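Local coordinates for putative deoxyribonuclease yjjV (Escherichia coli, PDB 1ZZM), which probably hydrolyses ester bonds as a TatD-type metal-dependent hydrolase, a putative deoxyribonuclease that binds two divalent metal cations per subunit, at residues 131-136 against 155-160; 151-156 against 253-258; 179-184 against 209-214. One frame throughout, in Å; residues are numbered along the deposited sequence.

Contacts 1 and 2 share Val-155 and Val-156 of strand 154-156 and lie with their centres about 14 Å apart. Contact 1 pairs this strand with strand 130-135 and carries His-133 and His-157 of one of the zinc sites; contact 2 sets its beginning against the end of helix 241-256. The two meet where Ile-131 CG1 lies 3.9 Å from Phe-256 CE1. Contact 3 joins two loops beside the site: Met-211 CE is 3.7 Å from Gly-158 O of contact 1, and Pro-209 and Asp-210 line the pocket that holds a polyethylene glycol molecule. Contacts 2 and 3 do not touch, their nearest atoms being about 8 Å apart.

Contact 1: residues 131-136 against 155-160; sequences ILHSRR and VVHGFS. With ZN (zinc ion), chain C.
The zinc ion is gripped by His-133 and His-157 together: His-133 ND1 binds it at 2.0 Å and His-157 NE2 at 2.1 Å. Two waters and Glu-97 complete its ligands. The two imidazoles run alongside each other in the same direction and meet rim to rim, their planes 37° apart. CG of His-133 stands anti to the backbone N (chi1 178°), which sets it 3.1 Å from the zinc ion. The far nitrogens are also held, His-133 NE2 by Asp-101 and His-157 ND1 by Glu-205, which fixes the rotation of both rings and would probably make them stronger electron donors to the metal. Behind the site, strands 130-135 and 154-156 are the parallel partners of a beta-alpha-beta unit in the TIM-barrel-like fold of this family. Leu-132 bonds through both its backbone N and its O: the N reaches Val-155 O at 2.9 Å, and the O accepts from His-157 N at 2.8 Å. On one face of the sheet, Ile-131 CG1 packs on Val-155 CG1 at 4.0 Å; on the other, Leu-132 CD1 meets Val-156 CG2. Where the strands part, a water accepts from Ser-134 N at 2.8 Å and lies 3.0 Å from His-157 O.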
loop_
_atom_site.group_PDB
_atom_site.type_symbol
_atom_site.label_atom_id
_atom_site.label_comp_id
_atom_site.label_asym_id
_atom_site.label_seq_id
_atom_site.Cartn_x
_atom_site.Cartn_y
_atom_site.Cartn_z
ATOM N N ILE A 131 -4.791 2.023 -3.814
ATOM C CA ILE A 131 -3.545 1.453 -3.289
ATOM C C ILE A 131 -3.159 0.485 -4.390
ATOM O O ILE A 131 -3.857 -0.504 -4.670
ATOM C CB ILE A 131 -3.775 0.713 -1.947
ATOM C CG1 ILE A 131 -3.937 1.754 -0.824
ATOM C CG2 ILE A 131 -2.587 -0.227 -1.640
ATOM C CD1 ILE A 131 -4.195 1.119 0.600
ATOM N N LEU A 132 -2.035 0.787 -5.013
ATOM C CA LEU A 132 -1.580 0.046 -6.162
ATOM C C LEU A 132 -0.363 -0.835 -5.976
ATOM O O LEU A 132 0.615 -0.457 -5.318
ATOM C CB LEU A 132 -1.292 1.038 -7.300
ATOM C CG LEU A 132 -2.441 1.916 -7.774
ATOM C CD1 LEU A 132 -1.855 3.171 -8.481
ATOM C CD2 LEU A 132 -3.357 1.105 -8.714
ATOM N N HIS A 133 -0.458 -1.997 -6.623
ATOM C CA HIS A 133 0.592 -3.014 -6.675
ATOM C C HIS A 133 1.129 -2.942 -8.098
ATOM O O HIS A 133 0.357 -2.863 -9.066
ATOM C CB HIS A 133 -0.023 -4.402 -6.455
ATOM C CG HIS A 133 0.958 -5.540 -6.540
ATOM N ND1 HIS A 133 1.641 -6.022 -5.448
ATOM C CD2 HIS A 133 1.317 -6.327 -7.580
ATOM C CE1 HIS A 133 2.373 -7.065 -5.801
ATOM N NE2 HIS A 133 2.196 -7.268 -7.096
ATOM N N SER A 134 2.451 -2.967 -8.233
ATOM C CA SER A 134 3.059 -2.915 -9.557
ATOM C C SER A 134 4.368 -3.678 -9.493
ATOM O O SER A 134 5.270 -3.330 -8.732
ATOM C CB SER A 134 3.334 -1.473 -9.985
ATOM O OG SER A 134 3.754 -1.429 -11.368
ATOM N N ARG A 135 4.471 -4.729 -10.286
ATOM C CA ARG A 135 5.698 -5.494 -10.266
ATOM C C ARG A 135 6.059 -5.735 -11.731
ATOM O O ARG A 135 5.404 -6.543 -12.429
ATOM C CB ARG A 135 5.445 -6.797 -9.526
ATOM C CG ARG A 135 6.621 -7.749 -9.574
ATOM C CD ARG A 135 6.104 -9.136 -9.288
ATOM N NE ARG A 135 6.864 -9.804 -8.253
ATOM C CZ ARG A 135 6.349 -10.741 -7.475
ATOM N NH1 ARG A 135 5.075 -11.101 -7.633
ATOM N NH2 ARG A 135 7.105 -11.303 -6.545
ATOM N N ARG A 136 7.094 -5.025 -12.182
ATOM C CA ARG A 136 7.568 -5.109 -13.559
ATOM C C ARG A 136 6.538 -4.561 -14.535
ATOM O O ARG A 136 6.566 -4.887 -15.722
ATOM C CB ARG A 136 7.878 -6.567 -13.921
ATOM C CG ARG A 136 9.122 -7.119 -13.233
ATOM C CD ARG A 136 9.339 -8.601 -13.575
ATOM N NE ARG A 136 10.649 -9.071 -13.122
ATOM C CZ ARG A 136 10.858 -10.188 -12.422
ATOM N NH1 ARG A 136 9.837 -10.975 -12.078
ATOM N NH2 ARG A 136 12.097 -10.518 -12.063
ATOM N N VAL A 155 -1.401 5.680 -4.135
ATOM C CA VAL A 155 -0.006 5.361 -3.835
ATOM C C VAL A 155 0.414 4.119 -4.630
ATOM O O VAL A 155 -0.372 3.175 -4.775
ATOM C CB VAL A 155 0.206 5.044 -2.294
ATOM C CG1 VAL A 155 -0.812 3.989 -1.803
ATOM C CG2 VAL A 155 1.634 4.536 -2.048
ATOM N N VAL A 156 1.620 4.141 -5.182
ATOM C CA VAL A 156 2.147 2.947 -5.829
ATOM C C VAL A 156 2.956 2.351 -4.682
ATOM O O VAL A 156 4.039 2.824 -4.336
ATOM C CB VAL A 156 3.055 3.253 -7.013
ATOM C CG1 VAL A 156 3.693 1.908 -7.514
ATOM C CG2 VAL A 156 2.207 3.857 -8.141
ATOM N N HIS A 157 2.407 1.321 -4.052
ATOM C CA HIS A 157 3.058 0.740 -2.876
ATOM C C HIS A 157 4.307 -0.103 -3.161
ATOM O O HIS A 157 4.530 -0.544 -4.296
ATOM C CB HIS A 157 2.025 -0.086 -2.104
ATOM C CG HIS A 157 2.229 -1.567 -2.206
ATOM N ND1 HIS A 157 3.145 -2.250 -1.429
ATOM C CD2 HIS A 157 1.681 -2.484 -3.042
ATOM C CE1 HIS A 157 3.153 -3.526 -1.785
ATOM N NE2 HIS A 157 2.279 -3.694 -2.758
ATOM N N GLY A 158 5.126 -0.282 -2.120
ATOM C CA GLY A 158 6.321 -1.116 -2.198
ATOM C C GLY A 158 7.142 -0.874 -3.430
ATOM O O GLY A 158 7.671 -1.791 -4.020
ATOM N N PHE A 159 7.287 0.388 -3.793
ATOM C CA PHE A 159 8.003 0.728 -4.997
ATOM C C PHE A 159 9.453 0.267 -5.112
ATOM O O PHE A 159 10.257 0.426 -4.186
ATOM C CB PHE A 159 7.997 2.252 -5.215
ATOM C CG PHE A 159 8.667 2.676 -6.503
ATOM C CD1 PHE A 159 7.963 2.683 -7.704
ATOM C CD2 PHE A 159 10.027 3.011 -6.518
ATOM C CE1 PHE A 159 8.601 3.010 -8.914
ATOM C CE2 PHE A 159 10.663 3.339 -7.723
ATOM C CZ PHE A 159 9.949 3.334 -8.916
ATOM N N SER A 160 9.767 -0.318 -6.256
ATOM C CA SER A 160 11.147 -0.678 -6.555
ATOM C C SER A 160 11.248 -0.432 -8.041
ATOM O O SER A 160 10.437 -0.941 -8.812
ATOM C CB SER A 160 11.472 -2.138 -6.274
ATOM O OG SER A 160 12.831 -2.351 -6.657
HETATM ZN ZN ZN C . 1.567 -5.535 -3.470
HETATM O O HOH W 1 3.812 -3.085 -5.804
HETATM O O HOH W 2 7.944 -2.279 -7.612
HETATM O O HOH W 3 5.647 -0.957 -6.680
HETATM O O HOH W 4 1.011 -6.906 -2.069
HETATM O O HOH W 5 3.749 -6.548 -3.165
#

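Contact 2: residues 151-156 against 253-258; sequences PRTGVV and YTLFNV
Leu-255, near the end of helix 241-256, lays both methyls against the backbone of Gly-154 where strand 154-156 begins, a helix-on-sheet contact within the TIM-barrel-like fold. CG of Leu-255 stands anti to the backbone N (chi1 -176°), which brings it toward the strand. CD1 faces the turn before the strand, 3.6 Å from Arg-152 O, while CD2 lies 3.6 Å from Gly-154 C and reaches on to CB of Val-155. At the backbone angles of Gly-154 a CB would collide with the carbonyl O of Thr-153. The hydroxyl of Thr-153 is bonded to the carbonyl of Gly-173. CD2 of Leu-255 also sits toward the rim of one face of the Phe-256 ring, 3.6 Å from the ring plane. Phe-256 has CG anti to its carbonyl carbon, beside the backbone N (chi1 -58°), and although its CB starts away from the strand, the ring returns to touch it. The side chains of Phe-256 and Val-155 cross at about a right angle, and Val-155 CG1 comes to the ring edge, 3.9 Å from CZ. Leu-203 of strand 202-204 packs against both Leu-255 and Phe-256. A water donates to Arg-152 O and to Leu-255 O, each 2.8 Å away.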
loop_
_atom_site.group_PDB
_atom_site.type_symbol
_atom_site.label_atom_id
_atom_site.label_comp_id
_atom_site.label_asym_id
_atom_site.label_seq_id
_atom_site.Cartn_x
_atom_site.Cartn_y
_atom_site.Cartn_z
ATOM N N PRO A 151 -9.197 11.766 -9.622
ATOM C CA PRO A 151 -9.032 12.980 -8.818
ATOM C C PRO A 151 -8.277 12.745 -7.499
ATOM O O PRO A 151 -7.494 13.592 -7.061
ATOM C CB PRO A 151 -10.472 13.407 -8.545
ATOM C CG PRO A 151 -11.182 12.959 -9.737
ATOM C CD PRO A 151 -10.613 11.581 -9.993
ATOM N N ARG A 152 -8.506 11.598 -6.865
ATOM C CA ARG A 152 -7.849 11.335 -5.576
ATOM C C ARG A 152 -6.552 10.576 -5.650
ATOM O O ARG A 152 -5.950 10.291 -4.610
ATOM C CB ARG A 152 -8.794 10.558 -4.672
ATOM C CG ARG A 152 -10.110 11.245 -4.472
ATOM C CD ARG A 152 -9.935 12.487 -3.609
ATOM N NE ARG A 152 -11.254 13.027 -3.311
ATOM C CZ ARG A 152 -11.501 13.997 -2.437
ATOM N NH1 ARG A 152 -10.508 14.562 -1.747
ATOM N NH2 ARG A 152 -12.754 14.401 -2.261
ATOM N N THR A 153 -6.123 10.288 -6.873
ATOM C CA THR A 153 -4.945 9.495 -7.157
ATOM C C THR A 153 -4.749 8.321 -6.193
ATOM O O THR A 153 -5.661 7.511 -6.059
ATOM C CB THR A 153 -3.641 10.368 -7.292
ATOM O OG1 THR A 153 -3.325 11.003 -6.044
ATOM C CG2 THR A 153 -3.872 11.430 -8.411
ATOM N N GLY A 154 -3.571 8.213 -5.581
ATOM C CA GLY A 154 -3.292 7.077 -4.720
ATOM C C GLY A 154 -1.802 6.906 -4.462
ATOM O O GLY A 154 -1.030 7.869 -4.542
ATOM N N VAL A 155 -1.401 5.680 -4.135
ATOM C CA VAL A 155 -0.006 5.361 -3.835
ATOM C C VAL A 155 0.414 4.119 -4.630
ATOM O O VAL A 155 -0.372 3.175 -4.775
ATOM C CB VAL A 155 0.206 5.044 -2.294
ATOM C CG1 VAL A 155 -0.812 3.989 -1.803
ATOM C CG2 VAL A 155 1.634 4.536 -2.048
ATOM N N VAL A 156 1.620 4.141 -5.182
ATOM C CA VAL A 156 2.147 2.947 -5.829
ATOM C C VAL A 156 2.956 2.351 -4.682
ATOM O O VAL A 156 4.039 2.824 -4.336
ATOM C CB VAL A 156 3.055 3.253 -7.013
ATOM C CG1 VAL A 156 3.693 1.908 -7.514
ATOM C CG2 VAL A 156 2.207 3.857 -8.141
ATOM N N TYR A 253 -2.110 11.456 5.706
ATOM C CA TYR A 253 -3.348 12.174 6.019
ATOM C C TYR A 253 -3.913 12.816 4.747
ATOM O O TYR A 253 -5.123 12.755 4.479
ATOM C CB TYR A 253 -3.012 13.253 7.072
ATOM C CG TYR A 253 -4.188 14.074 7.527
ATOM C CD1 TYR A 253 -4.841 13.771 8.719
ATOM C CD2 TYR A 253 -4.661 15.141 6.762
ATOM C CE1 TYR A 253 -5.939 14.503 9.151
ATOM C CE2 TYR A 253 -5.777 15.892 7.181
ATOM C CZ TYR A 253 -6.408 15.557 8.380
ATOM O OH TYR A 253 -7.526 16.238 8.812
ATOM N N THR A 254 -3.044 13.435 3.958
ATOM C CA THR A 254 -3.487 14.114 2.745
ATOM C C THR A 254 -4.058 13.155 1.704
ATOM O O THR A 254 -5.040 13.461 1.028
ATOM C CB THR A 254 -2.339 14.929 2.129
ATOM O OG1 THR A 254 -1.892 15.902 3.085
ATOM C CG2 THR A 254 -2.818 15.645 0.885
ATOM N N LEU A 255 -3.468 11.970 1.612
ATOM C CA LEU A 255 -3.934 11.001 0.647
ATOM C C LEU A 255 -5.173 10.223 1.086
ATOM O O LEU A 255 -6.114 10.103 0.313
ATOM C CB LEU A 255 -2.805 10.007 0.331
ATOM C CG LEU A 255 -3.183 8.995 -0.776
ATOM C CD1 LEU A 255 -3.422 9.774 -2.067
ATOM C CD2 LEU A 255 -2.055 7.949 -0.987
ATOM N N PHE A 256 -5.167 9.720 2.325
ATOM C CA PHE A 256 -6.238 8.865 2.877
ATOM C C PHE A 256 -7.181 9.461 3.914
ATOM O O PHE A 256 -8.281 8.924 4.152
ATOM C CB PHE A 256 -5.633 7.643 3.568
ATOM C CG PHE A 256 -4.774 6.810 2.697
ATOM C CD1 PHE A 256 -5.335 6.038 1.680
ATOM C CD2 PHE A 256 -3.388 6.743 2.921
ATOM C CE1 PHE A 256 -4.544 5.219 0.912
ATOM C CE2 PHE A 256 -2.595 5.925 2.156
ATOM C CZ PHE A 256 -3.169 5.155 1.144
ATOM N N ASN A 257 -6.730 10.527 4.564
ATOM C CA ASN A 257 -7.478 11.173 5.647
ATOM C C ASN A 257 -7.396 10.279 6.905
ATOM O O ASN A 257 -8.379 10.094 7.631
ATOM C CB ASN A 257 -8.938 11.430 5.250
ATOM C CG ASN A 257 -9.542 12.630 5.995
ATOM O OD1 ASN A 257 -8.875 13.643 6.209
ATOM N ND2 ASN A 257 -10.806 12.525 6.364
ATOM N N VAL A 258 -6.209 9.711 7.138
ATOM C CA VAL A 258 -5.940 8.854 8.303
ATOM C C VAL A 258 -4.960 9.626 9.202
ATOM O O VAL A 258 -3.788 9.781 8.845
ATOM C CB VAL A 258 -5.291 7.507 7.871
ATOM C CG1 VAL A 258 -4.792 6.740 9.089
ATOM C CG2 VAL A 258 -6.305 6.670 7.103
HETATM O O HOH W 6 -6.535 11.500 -2.103
#

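Contact 3: residues 179-184 against 209-214; sequences GGTITY and PDMPLN
Gly-180 opens the contact: its CA packs 3.9 Å from Leu-213 CD1, where a side chain on the glycine would clash with Met-211 O. A water accepts from Gly-180 N and donates to Met-211 O, tying the loops together. Thr-181 OG1 meets the methyl CE of Met-211, whose chain bends at chi3 (85°). Thr-183 holds OG1 between the backbone N and the carbonyl carbon (chi1 66°), where it donates to Gly-180 O at 2.7 Å and accepts from Asn-214 N at 2.9 Å, the latter bond nearly straight. Its CG2 packs against Leu-213 CG, and its O takes a bond from Asn-214 ND2 at 3.0 Å. Tyr-184 lies over Asn-214, with CB of the asparagine 3.9 Å from the ring centroid in a CH-pi contact and the ring and amide planes 14° apart. Its OH donates to Pro-212 O at 2.7 Å from above the carbonyl plane. An alanine at Tyr-184 would probably leave Pro-212 O without this donor and uncover the flank of Asn-214. The 3-10 turn at 180-183 follows strand 175-178, while 209-214 follows strand 202-204; helix 226-236 packs on Ile-182, Thr-183 and Leu-213, and helix 190-196 on Thr-181 and Ile-182.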
loop_
_atom_site.group_PDB
_atom_site.type_symbol
_atom_site.label_atom_id
_atom_site.label_comp_id
_atom_site.label_asym_id
_atom_site.label_seq_id
_atom_site.Cartn_x
_atom_site.Cartn_y
_atom_site.Cartn_z
ATOM N N GLY A 179 9.098 0.838 1.646
ATOM C CA GLY A 179 9.128 -0.329 2.503
ATOM C C GLY A 179 10.504 -0.989 2.544
ATOM O O GLY A 179 11.528 -0.357 2.226
ATOM N N GLY A 180 10.512 -2.274 2.879
ATOM C CA GLY A 180 11.749 -3.035 3.048
ATOM C C GLY A 180 12.756 -3.030 1.922
ATOM O O GLY A 180 13.942 -3.356 2.126
ATOM N N THR A 181 12.299 -2.652 0.734
ATOM C CA THR A 181 13.175 -2.607 -0.427
ATOM C C THR A 181 14.384 -1.715 -0.189
ATOM O O THR A 181 15.486 -2.010 -0.679
ATOM C CB THR A 181 12.439 -2.072 -1.664
ATOM O OG1 THR A 181 11.343 -2.940 -1.975
ATOM C CG2 THR A 181 13.404 -1.977 -2.868
ATOM N N ILE A 182 14.207 -0.634 0.570
ATOM C CA ILE A 182 15.336 0.260 0.766
ATOM C C ILE A 182 16.400 -0.253 1.729
ATOM O O ILE A 182 17.414 0.411 1.907
ATOM C CB ILE A 182 14.915 1.677 1.227
ATOM C CG1 ILE A 182 14.184 1.658 2.578
ATOM C CG2 ILE A 182 14.032 2.312 0.157
ATOM C CD1 ILE A 182 14.889 0.935 3.684
ATOM N N THR A 183 16.161 -1.408 2.356
ATOM C CA THR A 183 17.147 -1.946 3.299
ATOM C C THR A 183 18.155 -2.865 2.631
ATOM O O THR A 183 19.055 -3.389 3.306
ATOM C CB THR A 183 16.506 -2.731 4.471
ATOM O OG1 THR A 183 15.869 -3.907 3.970
ATOM C CG2 THR A 183 15.507 -1.869 5.220
ATOM N N TYR A 184 18.008 -3.047 1.316
ATOM C CA TYR A 184 18.885 -3.898 0.510
ATOM C C TYR A 184 19.676 -3.075 -0.522
ATOM O O TYR A 184 19.355 -3.090 -1.707
ATOM C CB TYR A 184 18.038 -4.922 -0.256
ATOM C CG TYR A 184 17.296 -5.914 0.623
ATOM C CD1 TYR A 184 17.936 -7.053 1.092
ATOM C CD2 TYR A 184 15.946 -5.737 0.942
ATOM C CE1 TYR A 184 17.257 -8.006 1.844
ATOM C CE2 TYR A 184 15.252 -6.687 1.706
ATOM C CZ TYR A 184 15.923 -7.824 2.145
ATOM O OH TYR A 184 15.280 -8.818 2.835
ATOM N N PRO A 209 2.818 -9.637 5.791
ATOM C CA PRO A 209 4.020 -10.402 6.111
ATOM C C PRO A 209 5.051 -10.567 5.002
ATOM O O PRO A 209 6.067 -11.219 5.209
ATOM C CB PRO A 209 3.429 -11.740 6.569
ATOM C CG PRO A 209 2.362 -11.926 5.578
ATOM C CD PRO A 209 1.693 -10.545 5.520
ATOM N N ASP A 210 4.810 -10.006 3.825
ATOM C CA ASP A 210 5.819 -10.161 2.759
ATOM C C ASP A 210 6.891 -9.066 2.847
ATOM O O ASP A 210 6.858 -8.245 3.774
ATOM C CB ASP A 210 5.138 -10.136 1.384
ATOM C CG ASP A 210 4.100 -11.250 1.222
ATOM O OD1 ASP A 210 4.238 -12.317 1.873
ATOM O OD2 ASP A 210 3.151 -11.074 0.422
ATOM N N MET A 211 7.832 -9.073 1.895
ATOM C CA MET A 211 8.922 -8.091 1.832
ATOM C C MET A 211 9.739 -7.943 3.141
ATOM O O MET A 211 9.903 -6.846 3.675
ATOM C CB MET A 211 8.346 -6.726 1.363
ATOM C CG MET A 211 7.620 -6.793 -0.041
ATOM S SD MET A 211 6.923 -5.223 -0.816
ATOM C CE MET A 211 8.380 -4.573 -1.662
ATOM N N PRO A 212 10.281 -9.064 3.675
ATOM C CA PRO A 212 11.077 -9.018 4.914
ATOM C C PRO A 212 12.264 -8.073 4.764
ATOM O O PRO A 212 12.828 -7.965 3.671
ATOM C CB PRO A 212 11.511 -10.484 5.108
ATOM C CG PRO A 212 11.516 -11.034 3.715
ATOM C CD PRO A 212 10.231 -10.434 3.144
ATOM N N LEU A 213 12.639 -7.365 5.823
ATOM C CA LEU A 213 13.775 -6.449 5.696
ATOM C C LEU A 213 15.118 -7.202 5.730
ATOM O O LEU A 213 15.203 -8.356 6.196
ATOM C CB LEU A 213 13.760 -5.394 6.800
ATOM C CG LEU A 213 12.833 -4.181 6.653
ATOM C CD1 LEU A 213 11.335 -4.604 6.548
ATOM C CD2 LEU A 213 13.057 -3.282 7.829
ATOM N N ASN A 214 16.155 -6.528 5.236
ATOM C CA ASN A 214 17.515 -7.078 5.189
ATOM C C ASN A 214 17.960 -7.496 6.588
ATOM O O ASN A 214 18.001 -6.676 7.503
ATOM C CB ASN A 214 18.496 -6.033 4.634
ATOM C CG ASN A 214 19.824 -6.646 4.216
ATOM O OD1 ASN A 214 20.074 -7.814 4.481
ATOM N ND2 ASN A 214 20.667 -5.866 3.549
HETATM O O HOH W 7 8.872 -4.164 3.913
#